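Local coordinates for phosphocarrier protein HPr (PDB 1PCH) that carries phosphoryl groups on an active-site histidine as the general, non-sugar-specific component of the phosphoenolpyruvate-dependent sugar phosphotransferase system, at residues A[31-34]-A[39-42]; A[16-21]-A[44-49]. All blocks are in the same frame, centred on the assembly; numbering follows the deposited sequence.

Contact 1. Residues A[31-34]-A[39-42]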
loop_
_atom_site.group_PDB
_atom_site.type_symbol
_atom_site.label_atom_id
_atom_site.label_comp_id
_atom_site.label_asym_id
_atom_site.label_seq_id
_atom_site.Cartn_x
_atom_site.Cartn_y
_atom_site.Cartn_z
ATOM N N ASN A 31 -1.081 12.500 1.975
ATOM C CA ASN A 31 -2.271 11.632 1.954
ATOM C C ASN A 31 -1.878 10.439 1.073
ATOM O O ASN A 31 -1.476 10.579 -0.053
ATOM C CB ASN A 31 -3.439 12.381 1.355
ATOM C CG ASN A 31 -3.761 13.594 2.231
ATOM O OD1 ASN A 31 -4.096 13.387 3.394
ATOM N ND2 ASN A 31 -3.622 14.784 1.675
ATOM N N ILE A 32 -1.975 9.244 1.649
ATOM C CA ILE A 32 -1.582 8.053 0.942
ATOM C C ILE A 32 -2.743 7.071 0.856
ATOM O O ILE A 32 -3.247 6.488 1.781
ATOM C CB ILE A 32 -0.347 7.398 1.537
ATOM C CG1 ILE A 32 0.831 8.367 1.688
ATOM C CG2 ILE A 32 0.056 6.198 0.695
ATOM C CD1 ILE A 32 1.906 7.828 2.631
ATOM N N THR A 33 -3.226 6.998 -0.412
ATOM C CA THR A 33 -4.373 6.161 -0.690
ATOM C C THR A 33 -3.970 4.924 -1.475
ATOM O O THR A 33 -3.036 4.902 -2.273
ATOM C CB THR A 33 -5.416 6.995 -1.463
ATOM O OG1 THR A 33 -5.691 8.144 -0.653
ATOM C CG2 THR A 33 -6.710 6.222 -1.643
ATOM N N ILE A 34 -4.679 3.871 -1.197
ATOM C CA ILE A 34 -4.488 2.583 -1.888
ATOM C C ILE A 34 -5.825 2.311 -2.603
ATOM O O ILE A 34 -6.887 2.555 -2.042
ATOM C CB ILE A 34 -4.099 1.470 -0.992
ATOM C CG1 ILE A 34 -3.945 0.100 -1.713
ATOM C CG2 ILE A 34 -5.040 1.324 0.193
ATOM C CD1 ILE A 34 -3.230 -0.910 -0.815
ATOM N N LYS A 39 -12.677 -0.045 -4.784
ATOM C CA LYS A 39 -12.384 0.415 -3.453
ATOM C C LYS A 39 -11.127 1.322 -3.388
ATOM O O LYS A 39 -10.126 1.066 -4.012
ATOM C CB LYS A 39 -12.136 -0.729 -2.481
ATOM C CG LYS A 39 -13.107 -1.831 -2.375
ATOM C CD LYS A 39 -12.528 -3.208 -2.567
ATOM C CE LYS A 39 -13.615 -4.274 -2.717
ATOM N NZ LYS A 39 -13.523 -5.015 -4.003
ATOM N N GLN A 40 -11.204 2.285 -2.510
ATOM C CA GLN A 40 -10.116 3.198 -2.189
ATOM C C GLN A 40 -9.982 3.211 -0.655
ATOM O O GLN A 40 -10.979 3.163 0.061
ATOM C CB GLN A 40 -10.374 4.596 -2.692
ATOM C CG GLN A 40 -10.088 4.834 -4.169
ATOM C CD GLN A 40 -10.160 6.327 -4.502
ATOM O OE1 GLN A 40 -10.416 6.717 -5.635
ATOM N NE2 GLN A 40 -9.926 7.158 -3.490
ATOM N N GLY A 41 -8.719 3.226 -0.199
ATOM C CA GLY A 41 -8.552 3.247 1.251
ATOM C C GLY A 41 -7.351 4.104 1.663
ATOM O O GLY A 41 -6.511 4.466 0.835
ATOM N N ASN A 42 -7.321 4.429 2.934
ATOM C CA ASN A 42 -6.212 5.214 3.513
ATOM C C ASN A 42 -5.192 4.169 3.988
ATOM O O ASN A 42 -5.478 3.317 4.816
ATOM C CB ASN A 42 -6.732 6.133 4.575
ATOM C CG ASN A 42 -5.676 6.875 5.346
ATOM O OD1 ASN A 42 -4.494 6.710 5.113
ATOM N ND2 ASN A 42 -6.099 7.708 6.288
HETATM O O HOH W 1 -3.440 9.046 4.099
#

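Contact 2. Residues A[16-21]-A[44-49]. With SO4 (sulfate ion), chain B.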
loop_
_atom_site.group_PDB
_atom_site.type_symbol
_atom_site.label_atom_id
_atom_site.label_comp_id
_atom_site.label_asym_id
_atom_site.label_seq_id
_atom_site.Cartn_x
_atom_site.Cartn_y
_atom_site.Cartn_z
ATOM N N ARG A 16 0.237 -8.917 8.368
ATOM C CA ARG A 16 1.663 -8.541 8.525
ATOM C C ARG A 16 2.030 -7.388 7.641
ATOM O O ARG A 16 2.539 -6.329 8.055
ATOM C CB ARG A 16 2.504 -9.777 8.258
ATOM C CG ARG A 16 3.884 -9.750 8.915
ATOM C CD ARG A 16 4.734 -10.908 8.407
ATOM N N PRO A 17 1.815 -7.583 6.312
ATOM C CA PRO A 17 2.124 -6.489 5.399
ATOM C C PRO A 17 1.301 -5.292 5.596
ATOM O O PRO A 17 1.794 -4.128 5.537
ATOM C CB PRO A 17 2.008 -7.104 4.006
ATOM C CG PRO A 17 1.018 -8.230 4.226
ATOM C CD PRO A 17 1.444 -8.812 5.559
ATOM N N ALA A 18 -0.012 -5.405 5.880
ATOM C CA ALA A 18 -0.826 -4.254 6.099
ATOM C C ALA A 18 -0.298 -3.446 7.302
ATOM O O ALA A 18 -0.295 -2.233 7.253
ATOM C CB ALA A 18 -2.284 -4.632 6.355
ATOM N N SER A 19 0.079 -4.167 8.348
ATOM C CA SER A 19 0.523 -3.494 9.574
ATOM C C SER A 19 1.792 -2.706 9.314
ATOM O O SER A 19 1.899 -1.576 9.795
ATOM C CB SER A 19 0.718 -4.490 10.702
ATOM O OG SER A 19 1.861 -5.266 10.567
ATOM N N VAL A 20 2.738 -3.316 8.616
ATOM C CA VAL A 20 3.997 -2.718 8.249
ATOM C C VAL A 20 3.822 -1.516 7.342
ATOM O O VAL A 20 4.412 -0.461 7.456
ATOM C CB VAL A 20 4.993 -3.716 7.641
ATOM C CG1 VAL A 20 6.270 -3.000 7.271
ATOM C CG2 VAL A 20 5.258 -4.834 8.637
ATOM N N LEU A 21 2.905 -1.681 6.369
ATOM C CA LEU A 21 2.604 -0.569 5.478
ATOM C C LEU A 21 1.927 0.579 6.208
ATOM O O LEU A 21 2.311 1.711 5.964
ATOM C CB LEU A 21 1.710 -1.024 4.338
ATOM C CG LEU A 21 2.495 -1.906 3.307
ATOM C CD1 LEU A 21 1.358 -2.620 2.500
ATOM C CD2 LEU A 21 3.266 -0.971 2.377
ATOM N N LYS A 44 -2.732 4.501 5.706
ATOM C CA LYS A 44 -2.290 4.713 7.072
ATOM C C LYS A 44 -3.140 3.958 8.069
ATOM O O LYS A 44 -2.783 3.817 9.232
ATOM C CB LYS A 44 -2.292 6.224 7.410
ATOM C CG LYS A 44 -1.336 7.027 6.567
ATOM C CD LYS A 44 -1.478 8.515 6.805
ATOM C CE LYS A 44 -0.342 9.265 6.097
ATOM N NZ LYS A 44 -0.473 10.740 6.356
ATOM N N SER A 45 -4.294 3.490 7.612
ATOM C CA SER A 45 -5.208 2.744 8.467
ATOM C C SER A 45 -5.146 1.242 8.184
ATOM O O SER A 45 -5.555 0.788 7.109
ATOM C CB SER A 45 -6.643 3.223 8.243
ATOM O OG SER A 45 -7.591 2.314 8.769
ATOM N N ILE A 46 -4.720 0.469 9.178
ATOM C CA ILE A 46 -4.659 -0.972 8.990
ATOM C C ILE A 46 -6.049 -1.553 8.773
ATOM O O ILE A 46 -6.249 -2.473 8.017
ATOM C CB ILE A 46 -3.983 -1.713 10.151
ATOM C CG1 ILE A 46 -4.051 -3.254 9.922
ATOM C CG2 ILE A 46 -4.662 -1.409 11.474
ATOM C CD1 ILE A 46 -2.889 -3.942 10.602
ATOM N N MET A 47 -7.035 -0.999 9.520
ATOM C CA MET A 47 -8.389 -1.468 9.327
ATOM C C MET A 47 -8.900 -1.224 7.946
ATOM O O MET A 47 -9.469 -2.156 7.284
ATOM C CB MET A 47 -9.321 -0.832 10.380
ATOM C CG MET A 47 -10.777 -1.038 10.023
ATOM S SD MET A 47 -11.963 -0.369 11.201
ATOM C CE MET A 47 -13.427 -1.316 10.756
ATOM N N ASN A 48 -8.697 -0.048 7.397
ATOM C CA ASN A 48 -9.116 0.302 6.064
ATOM C C ASN A 48 -8.503 -0.653 5.017
ATOM O O ASN A 48 -9.179 -1.114 4.122
ATOM C CB ASN A 48 -8.578 1.689 5.679
ATOM C CG ASN A 48 -9.494 2.830 5.888
ATOM O OD1 ASN A 48 -9.486 3.777 5.067
ATOM N ND2 ASN A 48 -10.287 2.804 6.946
ATOM N N VAL A 49 -7.226 -0.888 5.191
ATOM C CA VAL A 49 -6.482 -1.731 4.258
ATOM C C VAL A 49 -6.913 -3.164 4.364
ATOM O O VAL A 49 -7.150 -3.856 3.345
ATOM C CB VAL A 49 -4.984 -1.529 4.427
ATOM C CG1 VAL A 49 -4.152 -2.624 3.886
ATOM C CG2 VAL A 49 -4.590 -0.123 4.049
HETATM S S SO4 B . -5.922 2.105 12.383
HETATM O O1 SO4 B . -5.876 2.025 13.896
HETATM O O2 SO4 B . -4.550 1.760 11.860
HETATM O O3 SO4 B . -6.960 1.206 11.862
HETATM O O4 SO4 B . -6.209 3.537 12.012
#

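Contact 1. Residues A[31-34]-A[39-42]
Ile34 and Gly41 form the hydrogen-bonded pair of a beta hairpin at the edge of the four-stranded antiparallel sheet of the HPr open-faced beta-sandwich. Ile34 N donates to Gly41 O at 2.8 Å, and Gly41 N returns a 2.7 Å bond to Ile34 O that runs nearly along the C=O axis. Packing is tight around the Gly41 carbonyl. Thr33 CG2 approaches Gly41 O from beyond it, well out of the carbonyl plane, at 3.0 Å, and Ile34 CG2 lies 3.5 Å from Gly41 O. The CG1 arm of Ile34, anti to the backbone N (chi1 178°), turns away from Gly41 into the core, and the side chain as a whole packs on Val49, Met52 and Ile62. Gly41 adds no side chain on this face.

The looser parts are the exposed Gln40 and the far end of the pairing. The Gln40 side chain runs obliquely across that of Thr33, its NE2 3.8 Å from Thr33 CG2, without a hydrogen bond. Beyond the Thr33–Asn42 non-hydrogen-bonded pair, Ile32 pairs by backbone bonding with Leu43. A water additionally joins the strands: it accepts from Ile32 N at 2.9 Å and donates at 2.8 Å to Asn42 OD1, the same oxygen that receives Lys44 N.

Contact 2. Residues A[16-21]-A[44-49]
Ala18 and Val49 meet methyl to methyl, Ala18 CB 3.7 Å from Val49 CG1, where helix 15-25 faces the start of the short helix 46-52. Both CB atoms point across the interface, and with CG1 anti to the backbone N (chi1 160°) Val49 extends that branch to the alanine. One turn earlier Ile46 reaches over the same helix. Its CG1–CD1 arm is extended, bringing CD1 to 3.6 Å from both CA and CB of Ser19, while CG1 passes Ala18 CB at 4.2 Å. Ala18 is thus flanked by Ile46 and Val49, residues i and i+3 of the short helix. The contact is wholly apolar, with no hydrogen bond across it. The Ser19 hydroxyl turns back to its own helix and donates to Arg16 O at 2.8 Å, joining Val20 N on the same face of that carbonyl.

Ser45, the N-cap, accepts through OG from Asn48 N at 2.9 Å. The open first turn binds a sulfate, probably from the crystallisation liquor. Ile46 N donates to sulfate O2 at 3.0 Å. Met47 N donates to sulfate O3 at 3.2 Å. Ser45 OG adds a weak bond. The helix dipole would be expected to favour the anion. Ser45 is the predicted target of HPrK/P, and a phosphate there could plausibly use the same amides; here the serine is unmodified.

Behind the interface Leu43 packs on Val49. Helix 15-25 packs on helix 46-52 through Ala18 and Ser19, and on helix 69-82 through Val20 and Leu21, with Leu21 meeting Ile76, Thr79 and Met80.

Contacts 1 and 2 have centres 11 Å apart and touch directly through the short helix. Asn48 OD1 lies 3.1 Å from Asn42 N, a probable hydrogen bond tying the first turn of helix 46-52 to the edge strand, and Val49 CG2 packs 4.1 Å from Ile34 CG2. Val49 thereby bridges the two: one methyl meets helix 15-25, the other the hairpin. Leu13, next to the active-site His14, touches Ala18, Ile34 and Val49, and so links both contacts to the phosphorylation site. The side chain of Ala18 is about 7 Å from that of His14, and the side chain of Ile34 about 12 Å.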